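Local coordinates for cytochrome C-type biogenesis protein ccmF (PDB 6ZMQ) that is the membrane-embedded heme lyase of cytochrome c maturation, binding heme b and probably passing heme on for attachment to apocytochrome c, at residues Trp226-Lys238 against Glu261-Leu275. Sequence-based numbering, arbitrary orientation.
With PTY (phosphatidylethanolamine), chain F.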
loop_
_atom_site.group_PDB
_atom_site.type_symbol
_atom_site.label_atom_id
_atom_site.label_comp_id
_atom_site.label_asym_id
_atom_site.label_seq_id
_atom_site.Cartn_x
_atom_site.Cartn_y
_atom_site.Cartn_z
ATOM N N TRP A 226 2.327 9.335 12.581
ATOM C CA TRP A 226 2.801 8.059 12.046
ATOM C C TRP A 226 1.647 7.218 11.529
ATOM O O TRP A 226 1.799 6.498 10.540
ATOM C CB TRP A 226 3.554 7.254 13.104
ATOM C CG TRP A 226 4.906 7.747 13.405
ATOM C CD1 TRP A 226 6.066 7.407 12.780
ATOM C CD2 TRP A 226 5.263 8.633 14.466
ATOM N NE1 TRP A 226 7.131 8.041 13.377
ATOM C CE2 TRP A 226 6.661 8.807 14.411
ATOM C CE3 TRP A 226 4.532 9.316 15.445
ATOM C CZ2 TRP A 226 7.343 9.636 15.299
ATOM C CZ3 TRP A 226 5.213 10.139 16.328
ATOM C CH2 TRP A 226 6.603 10.292 16.250
ATOM N N THR A 227 0.484 7.302 12.186
ATOM C CA THR A 227 -0.703 6.601 11.708
ATOM C C THR A 227 -1.177 7.155 10.369
ATOM O O THR A 227 -1.415 6.383 9.426
ATOM C CB THR A 227 -1.823 6.697 12.747
ATOM O OG1 THR A 227 -2.353 8.029 12.769
ATOM C CG2 THR A 227 -1.282 6.362 14.125
ATOM N N LEU A 228 -1.248 8.492 10.242
ATOM C CA LEU A 228 -1.663 9.093 8.970
ATOM C C LEU A 228 -0.632 8.858 7.866
ATOM O O LEU A 228 -1.003 8.457 6.758
ATOM C CB LEU A 228 -1.919 10.594 9.124
ATOM C CG LEU A 228 -2.204 11.291 7.776
ATOM C CD1 LEU A 228 -3.524 10.855 7.108
ATOM C CD2 LEU A 228 -2.068 12.777 7.833
ATOM N N ILE A 229 0.659 9.036 8.170
ATOM C CA ILE A 229 1.728 8.880 7.186
ATOM C C ILE A 229 1.886 7.416 6.768
ATOM O O ILE A 229 2.112 7.122 5.588
ATOM C CB ILE A 229 3.020 9.509 7.755
ATOM C CG1 ILE A 229 3.059 11.010 7.415
ATOM C CG2 ILE A 229 4.297 8.766 7.361
ATOM C CD1 ILE A 229 4.077 11.843 8.184
ATOM N N ALA A 230 1.674 6.480 7.698
ATOM C CA ALA A 230 1.690 5.051 7.387
ATOM C C ALA A 230 0.543 4.671 6.472
ATOM O O ALA A 230 0.728 3.907 5.515
ATOM C CB ALA A 230 1.573 4.236 8.672
ATOM N N TRP A 231 -0.647 5.223 6.740
ATOM C CA TRP A 231 -1.778 4.993 5.856
ATOM C C TRP A 231 -1.606 5.691 4.512
ATOM O O TRP A 231 -2.122 5.208 3.501
ATOM C CB TRP A 231 -3.051 5.465 6.537
ATOM C CG TRP A 231 -4.280 5.257 5.727
ATOM C CD1 TRP A 231 -5.087 4.166 5.757
ATOM C CD2 TRP A 231 -4.864 6.161 4.764
ATOM N NE1 TRP A 231 -6.124 4.317 4.874
ATOM C CE2 TRP A 231 -6.007 5.530 4.250
ATOM C CE3 TRP A 231 -4.514 7.427 4.275
ATOM C CZ2 TRP A 231 -6.806 6.116 3.287
ATOM C CZ3 TRP A 231 -5.315 8.008 3.309
ATOM C CH2 TRP A 231 -6.453 7.358 2.837
ATOM N N GLY A 232 -0.928 6.838 4.482
ATOM C CA GLY A 232 -0.672 7.515 3.220
ATOM C C GLY A 232 0.286 6.750 2.336
ATOM O O GLY A 232 0.095 6.675 1.115
ATOM N N PHE A 233 1.288 6.117 2.952
ATOM C CA PHE A 233 2.197 5.254 2.211
ATOM C C PHE A 233 1.490 3.975 1.759
ATOM O O PHE A 233 1.712 3.502 0.635
ATOM C CB PHE A 233 3.429 4.972 3.066
ATOM C CG PHE A 233 4.427 6.109 3.069
ATOM C CD1 PHE A 233 4.778 6.738 1.884
ATOM C CD2 PHE A 233 4.979 6.576 4.261
ATOM C CE1 PHE A 233 5.684 7.789 1.872
ATOM C CE2 PHE A 233 5.888 7.641 4.253
ATOM C CZ PHE A 233 6.235 8.238 3.058
ATOM N N LEU A 234 0.586 3.438 2.595
ATOM C CA LEU A 234 -0.269 2.318 2.183
ATOM C C LEU A 234 -1.210 2.669 1.031
ATOM O O LEU A 234 -1.376 1.863 0.103
ATOM C CB LEU A 234 -1.078 1.786 3.374
ATOM C CG LEU A 234 -0.606 0.514 4.090
ATOM C CD1 LEU A 234 0.753 0.609 4.667
ATOM C CD2 LEU A 234 -1.589 0.168 5.209
ATOM N N THR A 235 -1.859 3.842 1.074
ATOM C CA THR A 235 -2.815 4.179 0.019
ATOM C C THR A 235 -2.097 4.497 -1.291
ATOM O O THR A 235 -2.571 4.108 -2.366
ATOM C CB THR A 235 -3.788 5.302 0.461
ATOM O OG1 THR A 235 -4.897 5.375 -0.447
ATOM C CG2 THR A 235 -3.182 6.695 0.612
ATOM N N ALA A 236 -0.933 5.166 -1.220
ATOM C CA ALA A 236 -0.131 5.399 -2.415
ATOM C C ALA A 236 0.418 4.096 -2.999
ATOM O O ALA A 236 0.505 3.946 -4.222
ATOM C CB ALA A 236 0.989 6.389 -2.110
ATOM N N GLY A 237 0.755 3.130 -2.133
ATOM C CA GLY A 237 1.149 1.811 -2.609
ATOM C C GLY A 237 0.035 1.051 -3.314
ATOM O O GLY A 237 0.265 0.428 -4.354
ATOM N N LYS A 238 -1.182 1.074 -2.750
ATOM C CA LYS A 238 -2.291 0.348 -3.377
ATOM C C LYS A 238 -2.735 0.989 -4.692
ATOM O O LYS A 238 -2.955 0.284 -5.690
ATOM C CB LYS A 238 -3.464 0.207 -2.401
ATOM C CG LYS A 238 -4.572 -0.830 -2.787
ATOM C CD LYS A 238 -4.152 -2.150 -3.508
ATOM C CE LYS A 238 -3.176 -3.109 -2.780
ATOM N NZ LYS A 238 -2.605 -4.091 -3.764
ATOM N N GLU A 261 -2.356 -10.459 -4.083
ATOM C CA GLU A 261 -2.681 -9.062 -4.360
ATOM C C GLU A 261 -3.647 -8.463 -3.351
ATOM O O GLU A 261 -3.415 -7.356 -2.849
ATOM C CB GLU A 261 -3.261 -8.942 -5.767
ATOM C CG GLU A 261 -2.219 -9.133 -6.830
ATOM C CD GLU A 261 -1.206 -8.022 -6.862
ATOM O OE1 GLU A 261 -0.090 -8.291 -7.341
ATOM O OE2 GLU A 261 -1.531 -6.870 -6.499
ATOM N N ASN A 262 -4.738 -9.169 -3.040
ATOM C CA ASN A 262 -5.703 -8.650 -2.074
ATOM C C ASN A 262 -5.176 -8.732 -0.643
ATOM O O ASN A 262 -5.747 -8.121 0.264
ATOM C CB ASN A 262 -7.054 -9.355 -2.264
ATOM C CG ASN A 262 -7.008 -10.854 -1.984
ATOM O OD1 ASN A 262 -5.945 -11.456 -1.791
ATOM N ND2 ASN A 262 -8.184 -11.477 -2.004
ATOM N N ALA A 263 -4.097 -9.496 -0.432
ATOM C CA ALA A 263 -3.360 -9.505 0.829
ATOM C C ALA A 263 -2.676 -8.174 1.132
ATOM O O ALA A 263 -2.223 -7.971 2.259
ATOM C CB ALA A 263 -2.323 -10.626 0.810
ATOM N N SER A 264 -2.475 -7.316 0.135
ATOM C CA SER A 264 -2.121 -5.925 0.388
ATOM C C SER A 264 -3.338 -5.010 0.419
ATOM O O SER A 264 -3.179 -3.791 0.536
ATOM C CB SER A 264 -1.109 -5.431 -0.649
ATOM O OG SER A 264 -0.157 -6.443 -0.942
ATOM N N PHE A 265 -4.539 -5.571 0.301
ATOM C CA PHE A 265 -5.796 -4.854 0.459
ATOM C C PHE A 265 -6.336 -4.960 1.883
ATOM O O PHE A 265 -6.881 -3.975 2.391
ATOM C CB PHE A 265 -6.824 -5.384 -0.544
ATOM C CG PHE A 265 -8.139 -4.637 -0.553
ATOM C CD1 PHE A 265 -8.180 -3.247 -0.471
ATOM C CD2 PHE A 265 -9.334 -5.334 -0.689
ATOM C CE1 PHE A 265 -9.394 -2.566 -0.502
ATOM C CE2 PHE A 265 -10.554 -4.665 -0.718
ATOM C CZ PHE A 265 -10.582 -3.277 -0.625
ATOM N N ILE A 266 -6.208 -6.128 2.522
ATOM C CA ILE A 266 -6.468 -6.329 3.958
ATOM C C ILE A 266 -5.788 -5.313 4.891
ATOM O O ILE A 266 -6.514 -4.757 5.732
ATOM C CB ILE A 266 -6.155 -7.783 4.403
ATOM C CG1 ILE A 266 -7.125 -8.813 3.803
ATOM C CG2 ILE A 266 -6.172 -7.971 5.927
ATOM C CD1 ILE A 266 -6.489 -9.857 2.918
ATOM N N PRO A 267 -4.466 -4.999 4.814
ATOM C CA PRO A 267 -3.918 -4.000 5.766
ATOM C C PRO A 267 -4.439 -2.590 5.541
ATOM O O PRO A 267 -4.795 -1.910 6.520
ATOM C CB PRO A 267 -2.403 -4.064 5.523
ATOM C CG PRO A 267 -2.180 -5.274 4.748
ATOM C CD PRO A 267 -3.377 -5.432 3.921
ATOM N N TRP A 268 -4.519 -2.165 4.266
ATOM C CA TRP A 268 -5.027 -0.849 3.883
ATOM C C TRP A 268 -6.445 -0.606 4.388
ATOM O O TRP A 268 -6.792 0.531 4.745
ATOM C CB TRP A 268 -5.007 -0.692 2.357
ATOM C CG TRP A 268 -5.584 0.639 1.928
ATOM C CD1 TRP A 268 -4.917 1.820 1.874
ATOM C CD2 TRP A 268 -6.946 0.931 1.552
ATOM N NE1 TRP A 268 -5.763 2.820 1.482
ATOM C CE2 TRP A 268 -7.013 2.306 1.282
ATOM C CE3 TRP A 268 -8.115 0.168 1.448
ATOM C CZ2 TRP A 268 -8.190 2.936 0.888
ATOM C CZ3 TRP A 268 -9.284 0.797 1.051
ATOM C CH2 TRP A 268 -9.310 2.166 0.775
ATOM N N LEU A 269 -7.276 -1.650 4.400
ATOM C CA LEU A 269 -8.616 -1.551 4.970
ATOM C C LEU A 269 -8.559 -1.252 6.469
ATOM O O LEU A 269 -9.188 -0.299 6.952
ATOM C CB LEU A 269 -9.389 -2.844 4.693
ATOM C CG LEU A 269 -9.948 -3.027 3.274
ATOM C CD1 LEU A 269 -10.545 -4.426 3.087
ATOM C CD2 LEU A 269 -10.950 -1.952 2.931
ATOM N N LEU A 270 -7.753 -2.025 7.210
ATOM C CA LEU A 270 -7.749 -1.924 8.669
ATOM C C LEU A 270 -7.077 -0.636 9.120
ATOM O O LEU A 270 -7.586 0.061 10.011
ATOM C CB LEU A 270 -7.058 -3.152 9.265
ATOM C CG LEU A 270 -7.706 -4.484 8.881
ATOM C CD1 LEU A 270 -6.726 -5.659 8.990
ATOM C CD2 LEU A 270 -8.979 -4.730 9.680
ATOM N N ALA A 271 -5.993 -0.256 8.429
ATOM C CA ALA A 271 -5.347 1.032 8.656
ATOM C C ALA A 271 -6.244 2.208 8.280
ATOM O O ALA A 271 -6.021 3.320 8.762
ATOM C CB ALA A 271 -4.025 1.109 7.894
ATOM N N THR A 272 -7.354 1.930 7.639
ATOM C CA THR A 272 -8.327 3.001 7.379
ATOM C C THR A 272 -9.308 3.010 8.531
ATOM O O THR A 272 -9.598 4.058 9.058
ATOM C CB THR A 272 -9.186 2.684 6.175
ATOM O OG1 THR A 272 -8.152 2.590 5.223
ATOM C CG2 THR A 272 -10.053 3.847 5.776
ATOM N N ALA A 273 -9.772 1.852 8.941
ATOM C CA ALA A 273 -10.718 1.817 10.061
ATOM C C ALA A 273 -10.020 2.370 11.289
ATOM O O ALA A 273 -10.566 3.166 12.021
ATOM C CB ALA A 273 -11.115 0.397 10.268
ATOM N N PHE A 274 -8.779 1.984 11.439
ATOM C CA PHE A 274 -7.989 2.440 12.594
ATOM C C PHE A 274 -7.815 3.944 12.538
ATOM O O PHE A 274 -7.984 4.557 13.519
ATOM C CB PHE A 274 -6.654 1.724 12.596
ATOM C CG PHE A 274 -5.655 2.325 13.522
ATOM C CD1 PHE A 274 -5.952 2.484 14.834
ATOM C CD2 PHE A 274 -4.441 2.740 13.058
ATOM C CE1 PHE A 274 -5.017 3.035 15.672
ATOM C CE2 PHE A 274 -3.508 3.293 13.895
ATOM C CZ PHE A 274 -3.796 3.438 15.207
ATOM N N LEU A 275 -7.590 4.512 11.372
ATOM C CA LEU A 275 -7.394 5.966 11.253
ATOM C C LEU A 275 -8.628 6.704 11.786
ATOM O O LEU A 275 -8.489 7.634 12.547
ATOM C CB LEU A 275 -7.175 6.209 9.767
ATOM C CG LEU A 275 -6.493 7.502 9.407
ATOM C CD1 LEU A 275 -6.106 7.500 7.967
ATOM C CD2 LEU A 275 -7.435 8.633 9.648
HETATM C C1 PTY F . 6.869 11.527 12.076
HETATM C C2 PTY F . 1.924 13.865 17.218
HETATM C C3 PTY F . 3.402 14.247 17.130
HETATM O O4 PTY F . 7.715 10.721 11.308
HETATM C C5 PTY F . 6.789 13.689 13.390
HETATM C C6 PTY F . 7.638 12.776 12.495
HETATM O O7 PTY F . 7.965 13.465 11.318
HETATM C C8 PTY F . 9.282 13.929 11.175
HETATM O O10 PTY F . 9.825 14.492 12.068
HETATM C C11 PTY F . 10.018 13.717 9.847
HETATM C C12 PTY F . 11.502 14.051 10.005
HETATM C C13 PTY F . 12.283 13.815 8.707
HETATM C C14 PTY F . 11.766 14.727 7.593
HETATM C C15 PTY F . 12.775 14.794 6.444
HETATM C C16 PTY F . 12.021 15.142 5.161
HETATM C C17 PTY F . 12.751 14.601 3.928
HETATM C C18 PTY F . 12.041 13.415 3.253
HETATM C C19 PTY F . 10.511 13.479 3.313
HETATM C C20 PTY F . 9.888 13.016 1.992
HETATM C C21 PTY F . 10.082 11.512 1.774
HETATM C C22 PTY F . 9.437 11.111 0.442
HETATM C C23 PTY F . 9.021 9.636 0.421
HETATM C C24 PTY F . 9.972 8.846 -0.487
HETATM C C25 PTY F . 9.180 7.947 -1.441
HETATM C C26 PTY F . 10.101 7.353 -2.510
HETATM C C27 PTY F . 9.291 7.023 -3.762
HETATM C C28 PTY F . 10.212 7.118 -4.977
HETATM C C29 PTY F . 9.433 7.606 -6.195
HETATM C C30 PTY F . 7.095 10.006 10.275
HETATM C C31 PTY F . 7.941 9.296 9.214
HETATM O O30 PTY F . 5.912 9.934 10.227
HETATM C C32 PTY F . 8.931 10.216 8.501
HETATM C C33 PTY F . 9.556 9.445 7.336
HETATM C C34 PTY F . 9.567 10.304 6.071
HETATM C C35 PTY F . 9.441 9.385 4.857
HETATM C C36 PTY F . 10.703 8.526 4.743
HETATM C C37 PTY F . 11.000 8.199 3.275
HETATM C C38 PTY F . 12.269 7.351 3.141
HETATM C C39 PTY F . 12.530 6.944 1.691
HETATM C C40 PTY F . 14.033 6.951 1.413
HETATM C C41 PTY F . 14.308 6.717 -0.071
HETATM C C42 PTY F . 14.331 8.064 -0.788
HETATM C C43 PTY F . 15.729 8.297 -1.358
HETATM C C44 PTY F . 15.600 9.243 -2.548
HETATM P P1 PTY F . 5.600 13.912 15.728
HETATM O O11 PTY F . 3.972 13.757 15.946
HETATM O O12 PTY F . 6.292 13.460 16.992
HETATM O O13 PTY F . 5.928 15.373 15.528
HETATM O O14 PTY F . 6.116 13.017 14.427
HETATM N N1 PTY F . 1.295 14.632 18.279
#
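W231 drives its indole into a hole formed by W268, A271, T272 and L275, and this is where the two transmembrane helices pack tightly. With CG anti to the backbone N, chi1 -179° carries the indole toward helix 266-284. L275 CD1 lies over one face of its five-membered ring, a CH-pi contact 3.9 Å from the centroid, while NE1 donates nearly in the ring plane to T272 OG1 (2.7 Å, N-H...O angle 153°). This in-plane bond restrains the turn of the indole; the same hydroxyl is placed as donor to W268 O, one turn earlier in its own helix, at a distance too short to trust in detail. The W268 indole makes a strongly offset pair with W231, planes 27° apart and five-ring centroids separated by 4.9 Å. L234 CD2 meets A271 CB at 3.7 Å.

The T227 end is looser: CG2 meets the F274 ring obliquely at CE2 (3.8 Å), and OG1 bonds instead to R224 O. K238, at the other end, is well buried, its CE 3.4 Å from S264 O and its cation over W255, yet NZ gives E261 O just a weak hydrogen bond (3.5 Å), and E261 OE1 pairs with R310. The other side of helix 224-247 is shared by helix 185-213 and lipid, with phosphatidylethanolamine over one face of W226.

L228, W231 and L275 also touch the heme, and H276, an axial ligand of its iron, directly follows L275. A directional bond and a CH-pi contact thus join the two helices at the heme pocket, consistent with a fixed spacing beside the axial histidine.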